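Local coordinates for methylmalonate-semialdehyde dehydrogenase (Oceanimonas doudoroffii, PDB 4ZZ7), which probably catalyses the NAD-dependent, CoA-acylating oxidation of methylmalonate semialdehyde, working as an aldehyde dehydrogenase-type enzyme with four subunits, at residues N110-A114 and L159-M164; L120-E124 and W136-Q140; V288-D294 and L391-A397. All blocks are in the same frame, centred on the assembly; numbering follows the deposited sequence.

Contact 1. Residues N110-A114 and L159-M164; sequences NVEYA and LWMFPM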
loop_
_atom_site.group_PDB
_atom_site.type_symbol
_atom_site.label_atom_id
_atom_site.label_comp_id
_atom_site.label_asym_id
_atom_site.label_seq_id
_atom_site.Cartn_x
_atom_site.Cartn_y
_atom_site.Cartn_z
ATOM N N ASN A 110 -15.122 -12.563 7.062
ATOM C CA ASN A 110 -14.000 -13.077 6.241
ATOM C C ASN A 110 -14.352 -13.253 4.770
ATOM O O ASN A 110 -13.453 -13.205 3.915
ATOM C CB ASN A 110 -13.503 -14.440 6.735
ATOM C CG ASN A 110 -12.799 -14.382 8.079
ATOM O OD1 ASN A 110 -13.186 -15.086 9.014
ATOM N ND2 ASN A 110 -11.741 -13.587 8.170
ATOM N N VAL A 111 -15.635 -13.518 4.497
ATOM C CA VAL A 111 -16.148 -13.669 3.135
ATOM C C VAL A 111 -16.242 -12.298 2.506
ATOM O O VAL A 111 -15.898 -12.132 1.334
ATOM C CB VAL A 111 -17.526 -14.382 3.130
ATOM C CG1 VAL A 111 -18.143 -14.432 1.740
ATOM C CG2 VAL A 111 -17.379 -15.794 3.667
ATOM N N GLU A 112 -16.704 -11.323 3.291
ATOM C CA GLU A 112 -16.812 -9.952 2.827
ATOM C C GLU A 112 -15.458 -9.478 2.383
ATOM O O GLU A 112 -15.292 -9.005 1.274
ATOM C CB GLU A 112 -17.326 -9.064 3.934
ATOM C CG GLU A 112 -18.783 -9.324 4.248
ATOM C CD GLU A 112 -19.312 -8.494 5.385
ATOM O OE1 GLU A 112 -20.553 -8.525 5.573
ATOM O OE2 GLU A 112 -18.509 -7.832 6.085
ATOM N N TYR A 113 -14.468 -9.660 3.235
ATOM C CA TYR A 113 -13.114 -9.272 2.876
ATOM C C TYR A 113 -12.632 -9.934 1.571
ATOM O O TYR A 113 -11.999 -9.295 0.749
ATOM C CB TYR A 113 -12.146 -9.516 4.046
ATOM C CG TYR A 113 -10.771 -8.879 3.859
ATOM C CD1 TYR A 113 -10.626 -7.507 3.687
ATOM C CD2 TYR A 113 -9.622 -9.654 3.851
ATOM C CE1 TYR A 113 -9.383 -6.934 3.506
ATOM C CE2 TYR A 113 -8.376 -9.083 3.679
ATOM C CZ TYR A 113 -8.258 -7.724 3.495
ATOM O OH TYR A 113 -7.004 -7.161 3.318
ATOM N N ALA A 114 -12.973 -11.191 1.360
ATOM C CA ALA A 114 -12.536 -11.941 0.162
ATOM C C ALA A 114 -13.172 -11.423 -1.115
ATOM O O ALA A 114 -12.606 -11.572 -2.209
ATOM C CB ALA A 114 -12.870 -13.420 0.322
ATOM N N LEU A 159 -13.725 -20.574 7.443
ATOM C CA LEU A 159 -13.889 -19.336 6.666
ATOM C C LEU A 159 -12.670 -18.415 6.766
ATOM O O LEU A 159 -12.466 -17.521 5.957
ATOM C CB LEU A 159 -15.160 -18.608 7.077
ATOM C CG LEU A 159 -16.440 -19.351 6.674
ATOM C CD1 LEU A 159 -17.635 -18.774 7.441
ATOM C CD2 LEU A 159 -16.684 -19.376 5.152
ATOM N N TRP A 160 -11.828 -18.650 7.748
ATOM C CA TRP A 160 -10.519 -18.029 7.751
ATOM C C TRP A 160 -9.722 -18.376 6.515
ATOM O O TRP A 160 -8.936 -17.565 6.033
ATOM C CB TRP A 160 -9.722 -18.467 8.984
ATOM C CG TRP A 160 -10.167 -17.828 10.261
ATOM C CD1 TRP A 160 -11.257 -17.030 10.458
ATOM C CD2 TRP A 160 -9.515 -17.926 11.525
ATOM N NE1 TRP A 160 -11.317 -16.615 11.770
ATOM C CE2 TRP A 160 -10.261 -17.158 12.445
ATOM C CE3 TRP A 160 -8.371 -18.585 11.969
ATOM C CZ2 TRP A 160 -9.897 -17.031 13.765
ATOM C CZ3 TRP A 160 -8.011 -18.453 13.269
ATOM C CH2 TRP A 160 -8.769 -17.685 14.165
ATOM N N MET A 161 -9.914 -19.585 6.010
ATOM C CA MET A 161 -8.986 -20.174 5.059
ATOM C C MET A 161 -9.477 -20.185 3.619
ATOM O O MET A 161 -8.880 -19.545 2.748
ATOM C CB MET A 161 -8.665 -21.605 5.501
ATOM C CG MET A 161 -8.022 -21.698 6.878
ATOM S SD MET A 161 -7.679 -23.408 7.335
ATOM C CE MET A 161 -7.297 -23.233 9.083
ATOM N N PHE A 162 -10.554 -20.920 3.370
ATOM C CA PHE A 162 -10.949 -21.204 1.990
ATOM C C PHE A 162 -11.623 -20.093 1.187
ATOM O O PHE A 162 -11.460 -20.051 -0.024
ATOM C CB PHE A 162 -11.732 -22.513 1.882
ATOM C CG PHE A 162 -13.130 -22.477 2.413
ATOM C CD1 PHE A 162 -14.170 -22.005 1.631
ATOM C CD2 PHE A 162 -13.418 -23.010 3.651
ATOM C CE1 PHE A 162 -15.473 -22.038 2.094
ATOM C CE2 PHE A 162 -14.708 -23.034 4.126
ATOM C CZ PHE A 162 -15.744 -22.557 3.344
ATOM N N PRO A 163 -12.384 -19.197 1.834
ATOM C CA PRO A 163 -12.821 -18.050 1.045
ATOM C C PRO A 163 -11.624 -17.363 0.393
ATOM O O PRO A 163 -11.575 -17.255 -0.819
ATOM C CB PRO A 163 -13.511 -17.155 2.079
ATOM C CG PRO A 163 -14.036 -18.117 3.069
ATOM C CD PRO A 163 -12.966 -19.171 3.185
ATOM N N MET A 164 -10.639 -16.981 1.196
ATOM C CA MET A 164 -9.526 -16.173 0.689
ATOM C C MET A 164 -8.646 -17.007 -0.232
ATOM O O MET A 164 -8.182 -16.508 -1.258
ATOM C CB MET A 164 -8.678 -15.581 1.827
ATOM C CG MET A 164 -7.478 -14.747 1.352
ATOM S SD MET A 164 -7.919 -13.316 0.345
ATOM C CE MET A 164 -8.605 -12.278 1.622
#

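Contact 2. Residues L120-E124 and W136-Q140; sequences LLKGE and WSEFQ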
loop_
_atom_site.group_PDB
_atom_site.type_symbol
_atom_site.label_atom_id
_atom_site.label_comp_id
_atom_site.label_asym_id
_atom_site.label_seq_id
_atom_site.Cartn_x
_atom_site.Cartn_y
_atom_site.Cartn_z
ATOM N N LEU A 120 -6.963 -6.536 -3.279
ATOM C CA LEU A 120 -6.005 -7.317 -2.498
ATOM C C LEU A 120 -4.887 -8.002 -3.281
ATOM O O LEU A 120 -3.842 -8.255 -2.713
ATOM C CB LEU A 120 -6.735 -8.386 -1.705
ATOM C CG LEU A 120 -7.779 -7.874 -0.735
ATOM C CD1 LEU A 120 -8.258 -9.052 0.072
ATOM C CD2 LEU A 120 -7.241 -6.785 0.176
ATOM N N LEU A 121 -5.125 -8.301 -4.564
ATOM C CA LEU A 121 -4.191 -9.060 -5.427
ATOM C C LEU A 121 -3.349 -8.173 -6.306
ATOM O O LEU A 121 -2.626 -8.691 -7.157
ATOM C CB LEU A 121 -4.965 -10.040 -6.315
ATOM C CG LEU A 121 -5.541 -11.246 -5.596
ATOM C CD1 LEU A 121 -6.549 -11.952 -6.480
ATOM C CD2 LEU A 121 -4.413 -12.184 -5.193
ATOM N N LYS A 122 -3.461 -6.849 -6.113
ATOM C CA LYS A 122 -2.598 -5.866 -6.804
ATOM C C LYS A 122 -1.153 -6.129 -6.471
ATOM O O LYS A 122 -0.776 -6.234 -5.297
ATOM C CB LYS A 122 -2.926 -4.420 -6.426
ATOM C CG LYS A 122 -4.276 -3.937 -6.938
ATOM C CD LYS A 122 -4.619 -2.545 -6.461
ATOM C CE LYS A 122 -5.811 -2.004 -7.218
ATOM N NZ LYS A 122 -6.221 -0.653 -6.749
ATOM N N GLY A 123 -0.366 -6.297 -7.531
ATOM C CA GLY A 123 1.079 -6.297 -7.436
ATOM C C GLY A 123 1.575 -4.870 -7.562
ATOM O O GLY A 123 0.784 -3.949 -7.721
ATOM N N GLU A 124 2.896 -4.709 -7.504
ATOM C CA GLU A 124 3.585 -3.417 -7.587
ATOM C C GLU A 124 4.323 -3.286 -8.923
ATOM O O GLU A 124 5.108 -4.176 -9.272
ATOM C CB GLU A 124 4.609 -3.321 -6.467
ATOM C CG GLU A 124 4.032 -3.191 -5.083
ATOM C CD GLU A 124 5.110 -3.268 -4.015
ATOM O OE1 GLU A 124 5.978 -4.219 -4.111
ATOM O OE2 GLU A 124 5.073 -2.404 -3.088
ATOM N N TRP A 136 7.714 -5.575 -12.533
ATOM C CA TRP A 136 6.485 -5.622 -11.714
ATOM C C TRP A 136 6.291 -6.948 -11.013
ATOM O O TRP A 136 6.717 -7.991 -11.524
ATOM C CB TRP A 136 5.227 -5.306 -12.551
ATOM C CG TRP A 136 4.888 -6.345 -13.556
ATOM C CD1 TRP A 136 4.073 -7.419 -13.373
ATOM C CD2 TRP A 136 5.354 -6.417 -14.913
ATOM N NE1 TRP A 136 3.998 -8.157 -14.522
ATOM C CE2 TRP A 136 4.774 -7.566 -15.490
ATOM C CE3 TRP A 136 6.212 -5.622 -15.702
ATOM C CZ2 TRP A 136 5.025 -7.950 -16.826
ATOM C CZ3 TRP A 136 6.462 -6.023 -17.044
ATOM C CH2 TRP A 136 5.866 -7.172 -17.575
ATOM N N SER A 137 5.618 -6.913 -9.857
ATOM C CA SER A 137 5.314 -8.147 -9.117
ATOM C C SER A 137 3.925 -8.676 -9.444
ATOM O O SER A 137 3.015 -7.920 -9.805
ATOM C CB SER A 137 5.512 -7.988 -7.599
ATOM O OG SER A 137 4.696 -7.005 -7.025
ATOM N N GLU A 138 3.780 -9.987 -9.345
ATOM C CA GLU A 138 2.489 -10.615 -9.444
ATOM C C GLU A 138 2.376 -11.625 -8.319
ATOM O O GLU A 138 3.355 -12.309 -7.987
ATOM C CB GLU A 138 2.323 -11.300 -10.798
ATOM C CG GLU A 138 2.301 -10.372 -12.015
ATOM C CD GLU A 138 1.694 -11.044 -13.243
ATOM O OE1 GLU A 138 1.462 -12.264 -13.214
ATOM O OE2 GLU A 138 1.411 -10.362 -14.240
ATOM N N PHE A 139 1.181 -11.711 -7.732
ATOM C CA PHE A 139 0.889 -12.695 -6.669
ATOM C C PHE A 139 -0.029 -13.803 -7.185
ATOM O O PHE A 139 -1.264 -13.763 -7.051
ATOM C CB PHE A 139 0.344 -12.000 -5.426
ATOM C CG PHE A 139 1.280 -10.974 -4.879
ATOM C CD1 PHE A 139 2.498 -11.352 -4.342
ATOM C CD2 PHE A 139 0.958 -9.633 -4.927
ATOM C CE1 PHE A 139 3.382 -10.408 -3.853
ATOM C CE2 PHE A 139 1.827 -8.675 -4.437
ATOM C CZ PHE A 139 3.042 -9.062 -3.891
ATOM N N GLN A 140 0.610 -14.807 -7.777
ATOM C CA GLN A 140 -0.091 -15.839 -8.512
ATOM C C GLN A 140 -0.465 -16.957 -7.587
ATOM O O GLN A 140 0.070 -17.047 -6.478
ATOM C CB GLN A 140 0.781 -16.347 -9.637
ATOM C CG GLN A 140 1.053 -15.252 -10.642
ATOM C CD GLN A 140 1.673 -15.751 -11.919
ATOM O OE1 GLN A 140 2.136 -16.892 -12.013
ATOM N NE2 GLN A 140 1.679 -14.893 -12.923
HETATM O O HOH W 1 -0.566 -9.754 -8.571
#

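Contact 3. Residues V288-D294 and L391-A397; sequences VAVAVGD and LQVVRVA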
loop_
_atom_site.group_PDB
_atom_site.type_symbol
_atom_site.label_atom_id
_atom_site.label_comp_id
_atom_site.label_asym_id
_atom_site.label_seq_id
_atom_site.Cartn_x
_atom_site.Cartn_y
_atom_site.Cartn_z
ATOM N N VAL A 288 -7.041 -15.675 32.458
ATOM C CA VAL A 288 -6.264 -15.163 33.578
ATOM C C VAL A 288 -6.456 -13.653 33.739
ATOM O O VAL A 288 -6.196 -12.867 32.837
ATOM C CB VAL A 288 -4.764 -15.475 33.413
ATOM C CG1 VAL A 288 -3.996 -15.130 34.679
ATOM C CG2 VAL A 288 -4.547 -16.938 33.067
ATOM N N ALA A 289 -6.909 -13.253 34.914
ATOM C CA ALA A 289 -7.004 -11.844 35.241
ATOM C C ALA A 289 -5.863 -11.527 36.212
ATOM O O ALA A 289 -5.767 -12.097 37.299
ATOM C CB ALA A 289 -8.359 -11.547 35.865
ATOM N N VAL A 290 -4.955 -10.666 35.799
ATOM C CA VAL A 290 -3.825 -10.311 36.652
ATOM C C VAL A 290 -4.129 -9.004 37.388
ATOM O O VAL A 290 -3.968 -7.921 36.832
ATOM C CB VAL A 290 -2.526 -10.198 35.836
ATOM C CG1 VAL A 290 -1.322 -10.011 36.748
ATOM C CG2 VAL A 290 -2.333 -11.445 34.995
ATOM N N ALA A 291 -4.566 -9.113 38.639
ATOM C CA ALA A 291 -4.941 -7.949 39.424
ATOM C C ALA A 291 -3.698 -7.324 40.042
ATOM O O ALA A 291 -3.008 -7.953 40.820
ATOM C CB ALA A 291 -5.929 -8.336 40.500
ATOM N N VAL A 292 -3.406 -6.086 39.673
ATOM C CA VAL A 292 -2.230 -5.381 40.199
ATOM C C VAL A 292 -2.657 -4.606 41.457
ATOM O O VAL A 292 -3.351 -3.588 41.385
ATOM C CB VAL A 292 -1.468 -4.529 39.123
ATOM C CG1 VAL A 292 -2.406 -3.883 38.132
ATOM C CG2 VAL A 292 -0.571 -3.472 39.758
ATOM N N GLY A 293 -2.222 -5.119 42.607
ATOM C CA GLY A 293 -2.664 -4.646 43.917
ATOM C C GLY A 293 -3.908 -5.386 44.348
ATOM O O GLY A 293 -4.491 -6.146 43.560
ATOM N N ASP A 294 -4.326 -5.162 45.592
ATOM C CA ASP A 294 -5.555 -5.775 46.082
ATOM C C ASP A 294 -6.116 -5.129 47.332
ATOM O O ASP A 294 -5.858 -5.642 48.426
ATOM C CB ASP A 294 -5.333 -7.288 46.325
ATOM C CG ASP A 294 -4.029 -7.629 47.099
ATOM O OD1 ASP A 294 -3.413 -6.734 47.689
ATOM O OD2 ASP A 294 -3.636 -8.813 47.130
ATOM N N LEU A 391 -12.199 -18.938 35.073
ATOM C CA LEU A 391 -11.422 -17.717 35.187
ATOM C C LEU A 391 -10.496 -17.758 36.405
ATOM O O LEU A 391 -10.964 -17.848 37.524
ATOM C CB LEU A 391 -12.353 -16.531 35.325
ATOM C CG LEU A 391 -11.878 -15.180 34.766
ATOM C CD1 LEU A 391 -12.644 -14.049 35.451
ATOM C CD2 LEU A 391 -10.376 -14.934 34.865
ATOM N N GLN A 392 -9.185 -17.690 36.159
ATOM C CA GLN A 392 -8.138 -17.616 37.204
ATOM C C GLN A 392 -7.714 -16.169 37.460
ATOM O O GLN A 392 -7.607 -15.376 36.531
ATOM C CB GLN A 392 -6.918 -18.446 36.790
ATOM C CG GLN A 392 -7.164 -19.935 36.904
ATOM C CD GLN A 392 -6.194 -20.787 36.110
ATOM O OE1 GLN A 392 -5.959 -20.546 34.934
ATOM N NE2 GLN A 392 -5.665 -21.824 36.741
ATOM N N VAL A 393 -7.463 -15.817 38.713
ATOM C CA VAL A 393 -7.008 -14.443 39.043
ATOM C C VAL A 393 -5.728 -14.482 39.867
ATOM O O VAL A 393 -5.700 -15.052 40.949
ATOM C CB VAL A 393 -8.103 -13.572 39.701
ATOM C CG1 VAL A 393 -9.039 -14.431 40.499
ATOM C CG2 VAL A 393 -7.534 -12.465 40.575
ATOM N N VAL A 394 -4.677 -13.898 39.300
ATOM C CA VAL A 394 -3.394 -13.763 39.940
ATOM C C VAL A 394 -3.319 -12.351 40.505
ATOM O O VAL A 394 -3.862 -11.405 39.931
ATOM C CB VAL A 394 -2.233 -13.960 38.935
ATOM C CG1 VAL A 394 -0.868 -13.729 39.592
ATOM C CG2 VAL A 394 -2.284 -15.353 38.321
ATOM N N ARG A 395 -2.630 -12.232 41.638
ATOM C CA ARG A 395 -2.378 -10.956 42.282
ATOM C C ARG A 395 -0.881 -10.667 42.157
ATOM O O ARG A 395 -0.062 -11.575 42.272
ATOM C CB ARG A 395 -2.870 -11.009 43.735
ATOM C CG ARG A 395 -4.396 -11.147 43.842
ATOM C CD ARG A 395 -4.863 -11.916 45.075
ATOM N NE ARG A 395 -6.324 -12.038 45.136
ATOM C CZ ARG A 395 -7.158 -11.077 45.544
ATOM N NH1 ARG A 395 -8.472 -11.289 45.564
ATOM N NH2 ARG A 395 -6.698 -9.911 45.943
ATOM N N VAL A 396 -0.544 -9.424 41.835
ATOM C CA VAL A 396 0.844 -8.954 41.757
ATOM C C VAL A 396 0.953 -7.509 42.298
ATOM O O VAL A 396 -0.038 -6.779 42.453
ATOM C CB VAL A 396 1.463 -9.012 40.318
ATOM C CG1 VAL A 396 1.532 -10.426 39.766
ATOM C CG2 VAL A 396 0.703 -8.127 39.350
ATOM N N ALA A 397 2.187 -7.103 42.564
ATOM C CA ALA A 397 2.460 -5.828 43.200
ATOM C C ALA A 397 2.279 -4.692 42.203
ATOM O O ALA A 397 1.554 -3.746 42.462
ATOM C CB ALA A 397 3.875 -5.825 43.767
#

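Contact 1. Residues N110-A114 and L159-M164
Val-111 pushes its CG2 methyl into the hollow that Leu-159 and Pro-163, one helical turn apart, leave on the facing helix: CG2 lies 3.9 Å from Leu-159 CD2 and 4.1 Å from Pro-163 CG. With CG1 anti to the backbone N (chi1 175°), CG2 is left beside that nitrogen and is the methyl that enters the hollow. One turn on, Ala-114 is small enough to let the proline ring settle against it, its CB 4.2 Å from Pro-163 CB. Met-164 bends at both chi2 and chi3, and the curl carries its CE to within 3.6 Å of Tyr-113 CD2, obliquely to the ring. The tyrosine hydroxyl reaches away to Glu-119 of the second subunit.

The helices, 97-115 and 156-167, run nearly parallel, their short axes 8.8 Å apart and crossing at -23°. The latter follows strand 144-148 of the coenzyme-binding sheet in this aldehyde dehydrogenase fold. It kinks at Pro-163, whose ring nitrogen has no hydrogen to give to the turn before.

At the other end Asn-110 sets its CB 3.3 Å from Leu-159 O and stands its amide across the edge of the indole, Asn-110 CG 3.9 Å from Trp-160 CD1. Trp-160 itself touches the bound NAD and meets the rings of Tyr-466 and Phe-452. With an alanine here in place of Asn-110, CB would still meet the Leu-159 carbonyl oxygen, but the loss of the amide is likely to leave a gap beside the Trp-160 edge. Met-71 and Phe-74 of helix 64-80 cover Val-111, with Phe-74 also on Leu-159 and Met-71 on Pro-163.

Contact 2. Residues L120-E124 and W136-Q140
Ser-137 and Glu-124 are joined by two hydrogen bonds, one through backbone alone and one through the serine side chain. Ser-137 N gives to Glu-124 O at 2.8 Å. In return Glu-124 N gives to Ser-137 OG, not to the serine carbonyl, at 3.0 Å and nearly straight (173°). A chi1 of 60° makes this possible, holding OG between the backbone N and the carbonyl carbon and so within range of the facing strand. The Ser-137 carbonyl oxygen is approached instead by Gly-123 CA, a C-H...O contact of 3.5 Å.

Further along, Phe-139 turns its ring edge to the chain leaving the helix: Lys-122 O lies near the plane of the ring, 3.7 Å from Phe-139 CE2. The backbones have by then moved apart, and a water spans the space: it donates to Leu-121 O at 2.7 Å and accepts from Phe-139 N at 2.8 Å.

Behind this first shell, strand 136-140 is flanked on its other edge by strand 475-483, whose backbone pairs with Trp-136, Glu-138 and Gln-140. On the face of those three side chains Gln-140 NE2 gives to Glu-138 OE1 at 2.7 Å, the oxygen lying near the amide plane; with His-125 of the third subunit on OE2, this probably limits how the carboxylate can turn. Gly-123 pairs with an antiparallel strand of the third subunit, so the three-stranded sheet of the oligomerisation region runs on across that interface; Lys-122 NZ bonds Tyr-449 O of the second subunit and forms a salt bridge with Glu-124 of the third.

The hairpin's opening end thus has one direct backbone bond, one through a hydroxyl and one through water, and probably depends on that hydroxyl and water to satisfy Glu-124 N, Leu-121 O and Phe-139 N.

Contact 3. Residues V288-D294 and L391-A397
Two neighbouring parallel strands of the catalytic-domain sheet of the aldehyde dehydrogenase fold, 286-292 and 390-396, meet here, their short axes 4.5 Å apart and 22° from parallel. The register runs unbroken from Val-288 opposite Gln-392 to Val-292 opposite Val-396. Alternate residues of the first strand bond to the second in the staggered pattern of a parallel pair: Ala-289 N gives to Gln-392 O at 2.8 Å, and Ala-289 O receives Val-394 N at 2.9 Å. Ala-291 repeats the scheme, its N to Val-394 O and its O from Val-396 N. Gly-293 N closes the series on Val-396 O at 2.7 Å, at backbone angles that call for glycine. The backbone N and O of Val-288 and Val-290 instead bond to strand 254-258.

The two faces differ. On one, valines interleave diagonally: Val-288 CG1 lies 4.0 Å from Val-394 CG2, and Val-290, its chi1 of -173° pointing CG1 at the next valine, brings that methyl 3.8 Å from Val-396 CG2. Helix 399-408 covers this layer through Ala-402 and Leu-405. On the other, Ala-289 and Ala-291 keep the surface low, so that Leu-391 can fold its CD2 in to 4.1 Å from Ala-289 CB, and helix 296-308 rests there with Leu-300 and Val-301.

Beyond the alanines Arg-395 lies on the same face, its stronger partners being Asp-298 through NH2 and Asp-373 through NE. At the strand end Asp-294 adds a long salt bridge, its carboxylate plane 37° from the guanidinium plane. The acids together probably offset the guanidinium charge. The Asp-294 bridge carries a weak hydrogen bond, Arg-395 NH2 to Asp-294 OD2, 3.5 Å.

In the fold
Contact 1 is buried and largely apolar, helix against helix beside the coenzyme pocket, with no hydrogen bond between its segments. Contacts 2 and 3 are both strand pairings, yet unlike: contact 3 is a regular parallel pair inside the chain's own sheet, untouched by other subunits and mostly buried, with exposed Asp-294 and Ala-397 at the end where its one salt bridge lies, whereas contact 2 is antiparallel, partly buried and met by all three other subunits. Along the chain contact 2 is nested within the loop that contact 1 closes, and the two touch, Leu-120 CD1 lying 3.6 Å from Met-164 CE. Contact 3 lies across the chain's centre from contact 1.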